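Local coordinates for peroxisomal fatty acid beta-oxidation multifunctional protein MFP2 (Arabidopsis thaliana, PDB 2WTB) that hydrates long-chain enoyl-CoA esters and oxidises 3-hydroxyacyl-CoA esters in the peroxisomal beta-oxidation of fatty acids during seed germination, at residues A[486-500]-A[647-661]. Numbering follows the deposited sequence.
Sequences TPVVVGNCTGFAVNR and IAVKAADLDIAGIMG
Ile-647 sits against the loop that follows strand 486-491, and beyond its CB the carbons CG1, CG2 and CD1 all gather round the sulfur of Cys-493. Ile-647 CG2, anti to the backbone N, also reaches Phe-496 O at 3.8 Å. Ile-647 CG1 lies anti to the carbonyl carbon (chi1 -63°) and also meets Arg-500 NH1 at 3.8 Å, at the guanidinium edge near its plane. From there Ile-647 CD1 ends 3.4 Å from Cys-493 SG. An alanine here would strip CG1, CG2 and CD1 and would probably open a gap beside the cysteine sulfur and the guanidinium edge, which salt bridges from NE to Glu-638 and from NH1 to Glu-645 hold in place. The backbone of Ile-647 contributes a bent hydrogen bond, Gly-491 N to Ile-647 O at 3.0 Å (138° at the hydrogen), directed onto a lone pair in the carbonyl plane. Strand 486-491 is the last of the eight-stranded sheet of the NAD-binding, Rossmann-type domain, and the chain runs on from it, through a turn, into helix 498-514. Helix 651-661 packs against both; the axes of 651-661 and 486-491 come within 9.3 Å, their N-to-C directions 124° apart. Val-498 CG2 meets Ala-657 CB at 4.1 Å, while at the strand's start the Met-660 side chain crosses that of Thr-486 at about a right angle, Met-660 SD 3.5 Å from Thr-486 CB.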
ATOM      1  N   THR A 486       7.885  -1.141  -1.820  1.00 50.27           N
ATOM      2  CA  THR A 486       7.941  -0.622  -0.458  1.00 50.37           C
ATOM      3  C   THR A 486       8.983  -1.397   0.337  1.00 62.70           C
ATOM      4  O   THR A 486       8.763  -2.551   0.701  1.00 68.15           O
ATOM      5  CB  THR A 486       6.579  -0.701   0.247  1.00 48.88           C
ATOM      6  OG1 THR A 486       5.695   0.272  -0.318  1.00 66.38           O
ATOM      7  CG2 THR A 486       6.730  -0.426   1.737  1.00 40.92           C
ATOM      8  N   PRO A 487      10.133  -0.759   0.596  1.00 56.55           N
ATOM      9  CA  PRO A 487      11.278  -1.412   1.231  1.00 52.96           C
ATOM     10  C   PRO A 487      11.183  -1.400   2.744  1.00 55.55           C
ATOM     11  O   PRO A 487      10.779  -0.396   3.329  1.00 60.81           O
ATOM     12  CB  PRO A 487      12.466  -0.534   0.807  1.00 50.89           C
ATOM     13  CG  PRO A 487      11.903   0.517  -0.127  1.00 53.87           C
ATOM     14  CD  PRO A 487      10.455   0.618   0.198  1.00 53.98           C
ATOM     15  N   VAL A 488      11.545  -2.519   3.362  1.00 47.41           N
ATOM     16  CA  VAL A 488      11.829  -2.549   4.788  1.00 53.76           C
ATOM     17  C   VAL A 488      13.250  -3.066   4.976  1.00 53.59           C
ATOM     18  O   VAL A 488      13.669  -4.009   4.304  1.00 56.76           O
ATOM     19  CB  VAL A 488      10.837  -3.436   5.567  1.00 53.95           C
ATOM     20  CG1 VAL A 488       9.492  -2.746   5.681  1.00 60.16           C
ATOM     21  CG2 VAL A 488      10.698  -4.796   4.904  1.00 57.25           C
ATOM     22  N   VAL A 489      13.999  -2.433   5.874  1.00 47.70           N
ATOM     23  CA  VAL A 489      15.374  -2.842   6.134  1.00 39.02           C
ATOM     24  C   VAL A 489      15.432  -3.787   7.325  1.00 38.73           C
ATOM     25  O   VAL A 489      15.303  -3.365   8.473  1.00 55.16           O
ATOM     26  CB  VAL A 489      16.293  -1.629   6.390  1.00 47.27           C
ATOM     27  CG1 VAL A 489      17.693  -2.093   6.750  1.00 55.12           C
ATOM     28  CG2 VAL A 489      16.324  -0.720   5.168  1.00 40.55           C
ATOM     29  N   VAL A 490      15.626  -5.071   7.047  1.00 43.14           N
ATOM     30  CA  VAL A 490      15.637  -6.080   8.099  1.00 55.49           C
ATOM     31  C   VAL A 490      17.034  -6.650   8.317  1.00 62.55           C
ATOM     32  O   VAL A 490      17.920  -6.488   7.476  1.00 64.96           O
ATOM     33  CB  VAL A 490      14.643  -7.224   7.800  1.00 53.53           C
ATOM     34  CG1 VAL A 490      13.233  -6.673   7.661  1.00 50.97           C
ATOM     35  CG2 VAL A 490      15.053  -7.980   6.543  1.00 48.94           C
ATOM     36  N   GLY A 491      17.221  -7.315   9.454  1.00 59.46           N
ATOM     37  CA  GLY A 491      18.513  -7.865   9.819  1.00 51.92           C
ATOM     38  C   GLY A 491      18.705  -9.287   9.335  1.00 59.11           C
ATOM     39  O   GLY A 491      17.746  -9.959   8.957  1.00 65.36           O
ATOM     40  N   ASN A 492      19.951  -9.748   9.345  1.00 54.97           N
ATOM     41  CA  ASN A 492      20.268 -11.091   8.881  1.00 59.12           C
ATOM     42  C   ASN A 492      19.985 -12.150   9.940  1.00 63.05           C
ATOM     43  O   ASN A 492      20.621 -12.185  10.992  1.00 73.02           O
ATOM     44  CB  ASN A 492      21.726 -11.173   8.422  1.00 68.81           C
ATOM     45  CG  ASN A 492      22.051 -12.489   7.739  1.00 77.92           C
ATOM     46  OD1 ASN A 492      21.231 -13.404   7.700  1.00 85.76           O
ATOM     47  ND2 ASN A 492      23.257 -12.586   7.194  1.00 87.11           N
ATOM     48  N   CYS A 493      19.017 -13.011   9.648  1.00 68.36           N
ATOM     49  CA  CYS A 493      18.661 -14.110  10.534  1.00 66.05           C
ATOM     50  C   CYS A 493      17.745 -15.070   9.789  1.00 73.07           C
ATOM     51  O   CYS A 493      17.283 -14.772   8.687  1.00 78.79           O
ATOM     52  CB  CYS A 493      17.959 -13.591  11.788  1.00 57.91           C
ATOM     53  SG  CYS A 493      16.326 -12.878  11.472  1.00 87.12           S
ATOM     54  N   THR A 494      17.484 -16.220  10.397  1.00 68.91           N
ATOM     55  CA  THR A 494      16.619 -17.228   9.800  1.00 69.40           C
ATOM     56  C   THR A 494      15.273 -16.650   9.366  1.00 64.82           C
ATOM     57  O   THR A 494      14.445 -16.294  10.203  1.00 64.62           O
ATOM     58  CB  THR A 494      16.374 -18.387  10.781  1.00 70.81           C
ATOM     59  OG1 THR A 494      17.633 -18.901  11.237  1.00 62.63           O
ATOM     60  CG2 THR A 494      15.581 -19.495  10.111  1.00 76.00           C
ATOM     61  N   GLY A 495      15.065 -16.550   8.056  1.00 62.49           N
ATOM     62  CA  GLY A 495      13.800 -16.086   7.512  1.00 66.71           C
ATOM     63  C   GLY A 495      13.585 -14.584   7.606  1.00 69.45           C
ATOM     64  O   GLY A 495      12.468 -14.096   7.417  1.00 67.91           O
ATOM     65  N   PHE A 496      14.656 -13.853   7.898  1.00 57.74           N
ATOM     66  CA  PHE A 496      14.595 -12.400   8.015  1.00 51.91           C
ATOM     67  C   PHE A 496      13.396 -11.931   8.843  1.00 52.73           C
ATOM     68  O   PHE A 496      13.329 -12.183  10.046  1.00 58.23           O
ATOM     69  CB  PHE A 496      14.579 -11.751   6.630  1.00 50.53           C
ATOM     70  CG  PHE A 496      15.558 -12.359   5.667  1.00 54.15           C
ATOM     71  CD1 PHE A 496      16.872 -12.585   6.045  1.00 57.77           C
ATOM     72  CD2 PHE A 496      15.169 -12.696   4.382  1.00 65.53           C
ATOM     73  CE1 PHE A 496      17.777 -13.145   5.162  1.00 53.32           C
ATOM     74  CE2 PHE A 496      16.071 -13.255   3.492  1.00 65.74           C
ATOM     75  CZ  PHE A 496      17.376 -13.480   3.883  1.00 58.01           C
ATOM     76  N   ALA A 497      12.452 -11.256   8.195  1.00 57.05           N
ATOM     77  CA  ALA A 497      11.281 -10.727   8.891  1.00 60.93           C
ATOM     78  C   ALA A 497       9.972 -11.377   8.445  1.00 64.45           C
ATOM     79  O   ALA A 497       9.253 -11.955   9.255  1.00 63.92           O
ATOM     80  CB  ALA A 497      11.199  -9.217   8.726  1.00 56.42           C
ATOM     81  N   VAL A 498       9.671 -11.274   7.154  1.00 69.96           N
ATOM     82  CA  VAL A 498       8.389 -11.729   6.620  1.00 72.98           C
ATOM     83  C   VAL A 498       8.151 -13.228   6.806  1.00 69.92           C
ATOM     84  O   VAL A 498       7.190 -13.634   7.456  1.00 62.21           O
ATOM     85  CB  VAL A 498       8.248 -11.376   5.128  1.00 66.19           C
ATOM     86  CG1 VAL A 498       6.922 -11.883   4.587  1.00 61.42           C
ATOM     87  CG2 VAL A 498       8.376  -9.874   4.929  1.00 53.61           C
ATOM     88  N   ASN A 499       9.025 -14.045   6.229  1.00 72.42           N
ATOM     89  CA  ASN A 499       8.879 -15.494   6.306  1.00 59.73           C
ATOM     90  C   ASN A 499       9.011 -16.045   7.722  1.00 60.86           C
ATOM     91  O   ASN A 499       8.282 -16.955   8.106  1.00 57.04           O
ATOM     92  CB  ASN A 499       9.871 -16.187   5.372  1.00 61.65           C
ATOM     93  CG  ASN A 499       9.519 -15.996   3.913  1.00 72.41           C
ATOM     94  OD1 ASN A 499      10.274 -16.389   3.023  1.00 77.27           O
ATOM     95  ND2 ASN A 499       8.365 -15.392   3.658  1.00 76.69           N
ATOM     96  N   ARG A 500       9.942 -15.496   8.495  1.00 75.86           N
ATOM     97  CA  ARG A 500      10.113 -15.923   9.880  1.00 77.51           C
ATOM     98  C   ARG A 500       8.880 -15.578  10.707  1.00 69.93           C
ATOM     99  O   ARG A 500       8.523 -16.289  11.643  1.00 69.12           O
ATOM    100  CB  ARG A 500      11.347 -15.271  10.503  1.00 70.48           C
ATOM    101  CG  ARG A 500      11.512 -15.602  11.976  1.00 74.13           C
ATOM    102  CD  ARG A 500      12.619 -14.794  12.621  1.00 78.21           C
ATOM    103  NE  ARG A 500      12.672 -15.021  14.062  1.00 75.24           N
ATOM    104  CZ  ARG A 500      13.486 -14.377  14.890  1.00 68.82           C
ATOM    105  NH1 ARG A 500      14.323 -13.462  14.420  1.00 65.49           N
ATOM    106  NH2 ARG A 500      13.463 -14.648  16.187  1.00 60.94           N
ATOM    107  N   ILE A 647      15.905  -7.260  14.888  1.00 54.90           N
ATOM    108  CA  ILE A 647      15.839  -7.640  13.483  1.00 51.26           C
ATOM    109  C   ILE A 647      15.046  -6.610  12.693  1.00 59.63           C
ATOM    110  O   ILE A 647      15.382  -6.295  11.552  1.00 57.78           O
ATOM    111  CB  ILE A 647      15.206  -9.027  13.302  1.00 56.16           C
ATOM    112  CG1 ILE A 647      16.072 -10.091  13.977  1.00 58.65           C
ATOM    113  CG2 ILE A 647      15.034  -9.348  11.824  1.00 37.72           C
ATOM    114  CD1 ILE A 647      17.441 -10.238  13.354  1.00 53.51           C
ATOM    115  N   ALA A 648      13.992  -6.088  13.310  1.00 66.55           N
ATOM    116  CA  ALA A 648      13.190  -5.034  12.701  1.00 56.37           C
ATOM    117  C   ALA A 648      13.441  -3.719  13.421  1.00 60.47           C
ATOM    118  O   ALA A 648      13.558  -3.683  14.648  1.00 64.63           O
ATOM    119  CB  ALA A 648      11.718  -5.390  12.746  1.00 39.87           C
ATOM    120  N   VAL A 649      13.525  -2.641  12.652  1.00 64.25           N
ATOM    121  CA  VAL A 649      13.852  -1.331  13.198  1.00 65.95           C
ATOM    122  C   VAL A 649      12.779  -0.827  14.152  1.00 64.50           C
ATOM    123  O   VAL A 649      13.081  -0.293  15.217  1.00 59.96           O
ATOM    124  CB  VAL A 649      14.036  -0.293  12.078  1.00 61.23           C
ATOM    125  CG1 VAL A 649      14.018   1.118  12.649  1.00 62.36           C
ATOM    126  CG2 VAL A 649      15.323  -0.562  11.318  1.00 53.92           C
ATOM    127  N   LYS A 650      11.523  -1.001  13.758  1.00 68.67           N
ATOM    128  CA  LYS A 650      10.403  -0.475  14.522  1.00 62.89           C
ATOM    129  C   LYS A 650       9.153  -1.312  14.279  1.00 68.44           C
ATOM    130  O   LYS A 650       8.998  -1.916  13.216  1.00 69.89           O
ATOM    131  CB  LYS A 650      10.145   0.980  14.132  1.00 48.92           C
ATOM    132  CG  LYS A 650       9.712   1.158  12.688  1.00 52.62           C
ATOM    133  CD  LYS A 650       9.599   2.628  12.317  1.00 65.85           C
ATOM    134  CE  LYS A 650      10.949   3.208  11.919  1.00 60.75           C
ATOM    135  NZ  LYS A 650      11.428   2.650  10.623  1.00 55.28           N
ATOM    136  N   ALA A 651       8.265  -1.345  15.266  1.00 60.66           N
ATOM    137  CA  ALA A 651       7.045  -2.137  15.170  1.00 62.04           C
ATOM    138  C   ALA A 651       6.288  -1.857  13.872  1.00 66.12           C
ATOM    139  O   ALA A 651       5.813  -2.781  13.210  1.00 58.95           O
ATOM    140  CB  ALA A 651       6.150  -1.876  16.374  1.00 55.81           C
ATOM    141  N   ALA A 652       6.188  -0.580  13.509  1.00 59.59           N
ATOM    142  CA  ALA A 652       5.423  -0.177  12.333  1.00 67.45           C
ATOM    143  C   ALA A 652       5.947  -0.814  11.049  1.00 70.95           C
ATOM    144  O   ALA A 652       5.215  -0.926  10.064  1.00 76.48           O
ATOM    145  CB  ALA A 652       5.399   1.338  12.207  1.00 71.39           C
ATOM    146  N   ASP A 653       7.211  -1.226  11.058  1.00 55.53           N
ATOM    147  CA  ASP A 653       7.783  -1.922   9.910  1.00 55.83           C
ATOM    148  C   ASP A 653       7.243  -3.348   9.814  1.00 68.00           C
ATOM    149  O   ASP A 653       6.954  -3.842   8.722  1.00 67.67           O
ATOM    150  CB  ASP A 653       9.310  -1.932   9.975  1.00 51.39           C
ATOM    151  CG  ASP A 653       9.927  -0.611   9.533  1.00 64.45           C
ATOM    152  OD1 ASP A 653       9.213   0.219   8.929  1.00 56.88           O
ATOM    153  OD2 ASP A 653      11.134  -0.408   9.787  1.00 73.97           O
ATOM    154  N   LEU A 654       7.105  -4.003  10.962  1.00 58.74           N
ATOM    155  CA  LEU A 654       6.524  -5.339  11.015  1.00 57.71           C
ATOM    156  C   LEU A 654       5.084  -5.330  10.500  1.00 69.50           C
ATOM    157  O   LEU A 654       4.649  -6.264   9.825  1.00 63.93           O
ATOM    158  CB  LEU A 654       6.573  -5.888  12.439  1.00 49.37           C
ATOM    159  CG  LEU A 654       7.963  -6.234  12.975  1.00 60.99           C
ATOM    160  CD1 LEU A 654       7.846  -6.950  14.311  1.00 67.52           C
ATOM    161  CD2 LEU A 654       8.723  -7.087  11.972  1.00 51.95           C
ATOM    162  N   ASP A 655       4.352  -4.266  10.821  1.00 68.35           N
ATOM    163  CA  ASP A 655       2.978  -4.106  10.355  1.00 67.10           C
ATOM    164  C   ASP A 655       2.914  -4.122   8.833  1.00 73.69           C
ATOM    165  O   ASP A 655       2.236  -4.966   8.244  1.00 76.07           O
ATOM    166  CB  ASP A 655       2.372  -2.810  10.898  1.00 68.08           C
ATOM    167  CG  ASP A 655       2.148  -2.854  12.398  1.00 75.23           C
ATOM    168  OD1 ASP A 655       1.947  -3.962  12.936  1.00 73.48           O
ATOM    169  OD2 ASP A 655       2.168  -1.782  13.041  1.00 76.84           O
ATOM    170  N   ILE A 656       3.622  -3.187   8.203  1.00 69.44           N
ATOM    171  CA  ILE A 656       3.678  -3.112   6.745  1.00 63.99           C
ATOM    172  C   ILE A 656       4.156  -4.426   6.137  1.00 59.74           C
ATOM    173  O   ILE A 656       3.656  -4.857   5.097  1.00 66.50           O
ATOM    174  CB  ILE A 656       4.588  -1.955   6.260  1.00 63.43           C
ATOM    175  CG1 ILE A 656       3.759  -0.701   5.981  1.00 64.48           C
ATOM    176  CG2 ILE A 656       5.317  -2.340   4.985  1.00 61.93           C
ATOM    177  CD1 ILE A 656       2.844  -0.309   7.104  1.00 73.36           C
ATOM    178  N   ALA A 657       5.117  -5.067   6.792  1.00 48.39           N
ATOM    179  CA  ALA A 657       5.675  -6.315   6.285  1.00 46.94           C
ATOM    180  C   ALA A 657       4.611  -7.402   6.186  1.00 55.79           C
ATOM    181  O   ALA A 657       4.382  -7.960   5.115  1.00 60.62           O
ATOM    182  CB  ALA A 657       6.841  -6.775   7.150  1.00 46.31           C
ATOM    183  N   GLY A 658       3.962  -7.698   7.308  1.00 64.54           N
ATOM    184  CA  GLY A 658       2.903  -8.688   7.330  1.00 59.94           C
ATOM    185  C   GLY A 658       1.792  -8.321   6.369  1.00 70.68           C
ATOM    186  O   GLY A 658       1.281  -9.166   5.636  1.00 81.94           O
ATOM    187  N   ILE A 659       1.423  -7.045   6.370  1.00 67.22           N
ATOM    188  CA  ILE A 659       0.372  -6.545   5.492  1.00 65.77           C
ATOM    189  C   ILE A 659       0.712  -6.745   4.021  1.00 69.93           C
ATOM    190  O   ILE A 659      -0.075  -7.303   3.262  1.00 70.99           O
ATOM    191  CB  ILE A 659       0.113  -5.045   5.732  1.00 65.42           C
ATOM    192  CG1 ILE A 659      -0.699  -4.841   7.013  1.00 78.68           C
ATOM    193  CG2 ILE A 659      -0.600  -4.424   4.538  1.00 56.86           C
ATOM    194  CD1 ILE A 659      -0.911  -3.388   7.375  1.00 81.92           C
ATOM    195  N   MET A 660       1.897  -6.289   3.630  1.00 84.31           N
ATOM    196  CA  MET A 660       2.269  -6.223   2.222  1.00 82.45           C
ATOM    197  C   MET A 660       2.902  -7.516   1.719  1.00 79.96           C
ATOM    198  O   MET A 660       3.036  -7.725   0.514  1.00 83.34           O
ATOM    199  CB  MET A 660       3.215  -5.044   1.993  1.00 74.70           C
ATOM    200  CG  MET A 660       3.035  -4.348   0.659  1.00 78.74           C
ATOM    201  SD  MET A 660       3.686  -2.668   0.704  1.00 95.17           S
ATOM    202  CE  MET A 660       2.879  -2.040   2.174  1.00 72.41           C
ATOM    203  N   GLY A 661       3.289  -8.384   2.645  1.00 75.76           N
ATOM    204  CA  GLY A 661       3.912  -9.642   2.282  1.00 73.06           C
ATOM    205  C   GLY A 661       2.973 -10.824   2.418  1.00 79.69           C
ATOM    206  O   GLY A 661       3.070 -11.793   1.667  1.00 81.15           O
TER